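Long-range contact in lombricine kinase (Urechis caupo, PDB 3JPZ), which probably transfers a phosphoryl group reversibly between ATP and the guanidino compound lombricine, as a member of the ATP:guanido phosphotransferase family: residues Q93-G106 / R328-I341. Numbering follows the deposited sequence.
Sequences QPAPDLDASKLVGG and RLKKSEREFVQLLI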
loop_
_atom_site.group_PDB
_atom_site.type_symbol
_atom_site.label_atom_id
_atom_site.label_comp_id
_atom_site.label_asym_id
_atom_site.label_seq_id
_atom_site.Cartn_x
_atom_site.Cartn_y
_atom_site.Cartn_z
ATOM N N GLN A 93 13.580 20.533 22.557
ATOM C CA GLN A 93 14.809 20.171 21.872
ATOM C C GLN A 93 15.775 21.350 21.873
ATOM O O GLN A 93 15.377 22.486 21.612
ATOM C CB GLN A 93 14.492 19.778 20.433
ATOM C CG GLN A 93 15.699 19.507 19.597
ATOM C CD GLN A 93 16.409 18.247 20.034
ATOM O OE1 GLN A 93 15.904 17.501 20.869
ATOM N NE2 GLN A 93 17.577 18.000 19.468
ATOM N N PRO A 94 17.050 21.090 22.181
ATOM C CA PRO A 94 18.038 22.174 22.140
ATOM C C PRO A 94 18.112 22.801 20.756
ATOM O O PRO A 94 17.829 22.118 19.775
ATOM C CB PRO A 94 19.350 21.465 22.475
ATOM C CG PRO A 94 18.946 20.245 23.234
ATOM C CD PRO A 94 17.612 19.835 22.703
ATOM N N ALA A 95 18.469 24.078 20.681
ATOM C CA ALA A 95 18.637 24.730 19.395
ATOM C C ALA A 95 19.571 23.876 18.561
ATOM O O ALA A 95 20.381 23.134 19.108
ATOM C CB ALA A 95 19.219 26.108 19.572
ATOM N N PRO A 96 19.464 23.974 17.229
ATOM C CA PRO A 96 20.367 23.195 16.377
ATOM C C PRO A 96 21.813 23.632 16.553
ATOM O O PRO A 96 22.087 24.825 16.649
ATOM C CB PRO A 96 19.890 23.523 14.958
ATOM C CG PRO A 96 18.522 24.091 15.116
ATOM C CD PRO A 96 18.500 24.759 16.443
ATOM N N ASP A 97 22.722 22.666 16.605
ATOM C CA ASP A 97 24.147 22.950 16.682
ATOM C C ASP A 97 24.906 22.161 15.614
ATOM O O ASP A 97 25.216 20.985 15.793
ATOM C CB ASP A 97 24.682 22.600 18.065
ATOM C CG ASP A 97 26.104 23.084 18.278
ATOM O OD1 ASP A 97 26.681 23.667 17.341
ATOM O OD2 ASP A 97 26.646 22.886 19.382
ATOM N N LEU A 98 25.187 22.818 14.498
ATOM C CA LEU A 98 25.941 22.215 13.409
ATOM C C LEU A 98 27.378 22.723 13.395
ATOM O O LEU A 98 27.989 22.844 12.333
ATOM C CB LEU A 98 25.279 22.553 12.068
ATOM C CG LEU A 98 23.806 22.187 11.962
ATOM C CD1 LEU A 98 23.188 22.653 10.626
ATOM C CD2 LEU A 98 23.647 20.679 12.147
ATOM N N ASP A 99 27.917 23.028 14.572
ATOM C CA ASP A 99 29.229 23.657 14.652
ATOM C C ASP A 99 30.316 22.615 14.887
ATOM O O ASP A 99 30.646 22.276 16.029
ATOM C CB ASP A 99 29.256 24.728 15.741
ATOM C CG ASP A 99 30.514 25.566 15.695
ATOM O OD1 ASP A 99 31.429 25.218 14.918
ATOM O OD2 ASP A 99 30.590 26.569 16.436
ATOM N N ALA A 100 30.866 22.119 13.782
ATOM C CA ALA A 100 31.912 21.109 13.803
ATOM C C ALA A 100 33.126 21.534 14.617
ATOM O O ALA A 100 33.728 20.709 15.297
ATOM C CB ALA A 100 32.328 20.775 12.383
ATOM N N SER A 101 33.491 22.811 14.544
ATOM C CA SER A 101 34.652 23.311 15.285
ATOM C C SER A 101 34.522 23.069 16.793
ATOM O O SER A 101 35.520 23.054 17.513
ATOM C CB SER A 101 34.875 24.803 15.007
ATOM O OG SER A 101 33.973 25.622 15.733
ATOM N N LYS A 102 33.292 22.878 17.264
ATOM C CA LYS A 102 33.032 22.636 18.687
ATOM C C LYS A 102 33.367 21.201 19.099
ATOM O O LYS A 102 33.302 20.850 20.277
ATOM C CB LYS A 102 31.566 22.930 19.031
ATOM C CG LYS A 102 31.191 24.403 18.995
ATOM C CD LYS A 102 29.684 24.609 19.138
ATOM C CE LYS A 102 29.223 24.527 20.592
ATOM N NZ LYS A 102 27.865 25.119 20.789
ATOM N N LEU A 103 33.737 20.377 18.127
ATOM C CA LEU A 103 33.954 18.960 18.376
ATOM C C LEU A 103 35.310 18.684 18.997
ATOM O O LEU A 103 36.281 19.395 18.753
ATOM C CB LEU A 103 33.832 18.166 17.076
ATOM C CG LEU A 103 32.424 17.999 16.519
ATOM C CD1 LEU A 103 32.468 17.216 15.219
ATOM C CD2 LEU A 103 31.532 17.304 17.530
ATOM N N VAL A 104 35.365 17.623 19.789
ATOM C CA VAL A 104 36.594 17.218 20.452
ATOM C C VAL A 104 36.965 15.817 19.999
ATOM O O VAL A 104 36.193 14.880 20.198
ATOM C CB VAL A 104 36.422 17.227 21.984
ATOM C CG1 VAL A 104 37.697 16.739 22.678
ATOM C CG2 VAL A 104 36.044 18.623 22.458
ATOM N N GLY A 105 38.134 15.681 19.372
ATOM C CA GLY A 105 38.663 14.378 18.996
ATOM C C GLY A 105 37.944 13.688 17.846
ATOM O O GLY A 105 37.921 12.458 17.765
ATOM N N GLY A 106 37.383 14.475 16.936
ATOM C CA GLY A 106 36.589 13.921 15.850
ATOM C C GLY A 106 37.362 13.262 14.720
ATOM O O GLY A 106 36.884 13.229 13.590
ATOM N N ARG A 328 17.727 10.741 19.283
ATOM C CA ARG A 328 17.536 11.735 18.228
ATOM C C ARG A 328 17.068 13.059 18.788
ATOM O O ARG A 328 17.240 14.100 18.150
ATOM C CB ARG A 328 16.499 11.241 17.225
ATOM C CG ARG A 328 16.903 9.990 16.497
ATOM C CD ARG A 328 17.968 10.263 15.464
ATOM N NE ARG A 328 18.198 9.086 14.645
ATOM C CZ ARG A 328 19.020 8.097 14.967
ATOM N NH1 ARG A 328 19.718 8.143 16.094
ATOM N NH2 ARG A 328 19.148 7.063 14.154
ATOM N N LEU A 329 16.447 12.995 19.965
ATOM C CA LEU A 329 16.005 14.157 20.720
ATOM C C LEU A 329 16.915 14.357 21.918
ATOM O O LEU A 329 17.622 13.437 22.321
ATOM C CB LEU A 329 14.596 13.925 21.266
ATOM C CG LEU A 329 13.351 14.333 20.481
ATOM C CD1 LEU A 329 12.140 14.121 21.385
ATOM C CD2 LEU A 329 13.417 15.774 20.009
ATOM N N LYS A 330 16.884 15.570 22.463
ATOM C CA LYS A 330 17.401 15.902 23.800
ATOM C C LYS A 330 18.859 16.359 23.781
ATOM O O LYS A 330 19.317 17.055 24.688
ATOM C CB LYS A 330 17.173 14.746 24.775
ATOM C CG LYS A 330 15.712 14.606 25.183
ATOM C CD LYS A 330 15.541 13.676 26.373
ATOM C CE LYS A 330 15.097 12.291 25.948
ATOM N NZ LYS A 330 15.072 11.338 27.097
ATOM N N LYS A 331 19.577 15.960 22.743
ATOM C CA LYS A 331 20.921 16.460 22.485
ATOM C C LYS A 331 20.923 17.146 21.128
ATOM O O LYS A 331 20.133 16.799 20.256
ATOM C CB LYS A 331 21.930 15.306 22.495
ATOM C CG LYS A 331 21.971 14.561 23.817
ATOM C CD LYS A 331 23.006 13.461 23.812
ATOM C CE LYS A 331 22.955 12.662 25.116
ATOM N NZ LYS A 331 23.529 13.413 26.261
ATOM N N SER A 332 21.806 18.116 20.948
ATOM C CA SER A 332 21.918 18.782 19.659
ATOM C C SER A 332 22.680 17.898 18.671
ATOM O O SER A 332 23.193 16.841 19.037
ATOM C CB SER A 332 22.629 20.125 19.801
ATOM O OG SER A 332 24.004 19.934 20.081
ATOM N N GLU A 333 22.739 18.338 17.419
ATOM C CA GLU A 333 23.416 17.599 16.357
ATOM C C GLU A 333 24.894 17.456 16.683
ATOM O O GLU A 333 25.474 16.380 16.554
ATOM C CB GLU A 333 23.262 18.324 15.022
ATOM C CG GLU A 333 21.843 18.372 14.496
ATOM C CD GLU A 333 21.067 19.566 14.997
ATOM O OE1 GLU A 333 21.602 20.314 15.837
ATOM O OE2 GLU A 333 19.917 19.758 14.546
ATOM N N ARG A 334 25.492 18.560 17.117
ATOM C CA ARG A 334 26.892 18.578 17.495
ATOM C C ARG A 334 27.115 17.635 18.671
ATOM O O ARG A 334 28.076 16.885 18.688
ATOM C CB ARG A 334 27.335 19.999 17.830
ATOM C CG ARG A 334 28.816 20.148 18.132
ATOM C CD ARG A 334 29.130 19.877 19.587
ATOM N NE ARG A 334 28.376 20.768 20.460
ATOM C CZ ARG A 334 28.475 20.801 21.785
ATOM N NH1 ARG A 334 29.309 19.992 22.423
ATOM N NH2 ARG A 334 27.731 21.653 22.472
ATOM N N GLU A 335 26.206 17.650 19.638
ATOM C CA GLU A 335 26.338 16.785 20.810
ATOM C C GLU A 335 26.247 15.300 20.473
ATOM O O GLU A 335 26.947 14.479 21.069
ATOM C CB GLU A 335 25.290 17.137 21.867
ATOM C CG GLU A 335 25.631 18.390 22.667
ATOM C CD GLU A 335 24.603 18.711 23.741
ATOM O OE1 GLU A 335 23.388 18.557 23.485
ATOM O OE2 GLU A 335 25.012 19.126 24.843
ATOM N N PHE A 336 25.387 14.950 19.524
ATOM C CA PHE A 336 25.231 13.554 19.148
ATOM C C PHE A 336 26.479 13.035 18.468
ATOM O O PHE A 336 26.889 11.891 18.695
ATOM C CB PHE A 336 24.021 13.365 18.236
ATOM C CG PHE A 336 22.747 13.133 18.979
ATOM C CD1 PHE A 336 21.658 13.953 18.784
ATOM C CD2 PHE A 336 22.641 12.087 19.884
ATOM C CE1 PHE A 336 20.480 13.733 19.467
ATOM C CE2 PHE A 336 21.466 11.864 20.575
ATOM C CZ PHE A 336 20.381 12.687 20.360
ATOM N N VAL A 337 27.067 13.870 17.620
ATOM C CA VAL A 337 28.344 13.560 17.002
ATOM C C VAL A 337 29.413 13.381 18.075
ATOM O O VAL A 337 30.278 12.519 17.943
ATOM C CB VAL A 337 28.807 14.675 16.028
ATOM C CG1 VAL A 337 30.131 14.299 15.388
ATOM C CG2 VAL A 337 27.756 14.929 14.965
ATOM N N GLN A 338 29.354 14.193 19.132
ATOM C CA GLN A 338 30.325 14.093 20.218
ATOM C C GLN A 338 30.114 12.810 21.008
ATOM O O GLN A 338 31.078 12.169 21.443
ATOM C CB GLN A 338 30.240 15.291 21.156
ATOM C CG GLN A 338 31.356 15.293 22.171
ATOM C CD GLN A 338 32.700 15.360 21.509
ATOM O OE1 GLN A 338 32.971 16.290 20.760
ATOM N NE2 GLN A 338 33.553 14.362 21.767
ATOM N N LEU A 339 28.848 12.442 21.179
ATOM C CA LEU A 339 28.486 11.211 21.873
ATOM C C LEU A 339 28.994 10.002 21.094
ATOM O O LEU A 339 29.438 9.016 21.679
ATOM C CB LEU A 339 26.967 11.119 22.061
ATOM C CG LEU A 339 26.461 9.762 22.573
ATOM C CD1 LEU A 339 26.930 9.527 24.003
ATOM C CD2 LEU A 339 24.950 9.674 22.485
ATOM N N LEU A 340 28.930 10.084 19.769
ATOM C CA LEU A 340 29.446 9.027 18.907
ATOM C C LEU A 340 30.961 8.980 18.993
ATOM O O LEU A 340 31.567 7.919 19.136
ATOM C CB LEU A 340 29.042 9.265 17.451
ATOM C CG LEU A 340 29.611 8.259 16.450
ATOM C CD1 LEU A 340 28.890 6.932 16.547
ATOM C CD2 LEU A 340 29.510 8.796 15.040
ATOM N N ILE A 341 31.575 10.146 18.892
ATOM C CA ILE A 341 33.016 10.256 19.047
ATOM C C ILE A 341 33.453 9.596 20.359
ATOM O O ILE A 341 34.335 8.757 20.366
ATOM C CB ILE A 341 33.455 11.723 19.022
ATOM C CG1 ILE A 341 33.243 12.306 17.630
ATOM C CG2 ILE A 341 34.895 11.844 19.412
ATOM C CD1 ILE A 341 33.400 13.793 17.553
HETATM O O HOH W 1 25.072 22.288 21.281
HETATM O O HOH W 2 31.725 18.836 21.162
#
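D97 and R334 meet in the middle of an interface where an extended loop is fastened to the start of a helix by a salt bridge and by side chains bonded to backbone groups. R334 NE lies 2.9 Å from D97 OD2 in a nearly straight salt bridge (170°), the oxygen in the guanidinium plane of R334 but the nitrogen above the carboxylate plane. From the opposite face of that carboxylate K102 NZ reaches the same OD2, so one oxygen joins two cations, which would be expected to favour the charged form of D97. A chi1 of -171° swings the D97 carboxylate away from its own N and over R334 CB, and its other oxygen, OD1, accepts from D99 N in an Asx turn. A water links D97 OD2, S332 OG and R334 NH2.

Side-chain amides bond to backbone near both ends of the contact. Q93 OE1 takes K330 N on a lone pair in its carbonyl plane, 2.7 Å away, while Q93 NE2 gives a more bent bond (134°) to K331 O. Q338 pairs both amide atoms with one residue: OE1 receives V104 N at 2.9 Å, and NE2 gives to V104 O at 3.1 Å while also bonding D342.

In the fold, the loop between helix 73-83 and strand 113-122 runs over the first turns of helix 333-355, which belongs to the C-terminal catalytic domain of the phosphagen kinases. That helix starts in a capping box of S332 and E335, and beside it E333 OE1 accepts D97 N at 2.7 Å, met almost end-on; bending at chi2 (88°) turns the carboxylate to the loop.

Apolar contact is concentrated around L103, whose CD1 meets V337 CG1 at 3.7 Å and whose CD2 meets I341 CD1 at 4.0 Å. F237 of helix 233-252 touches both L103 and V337.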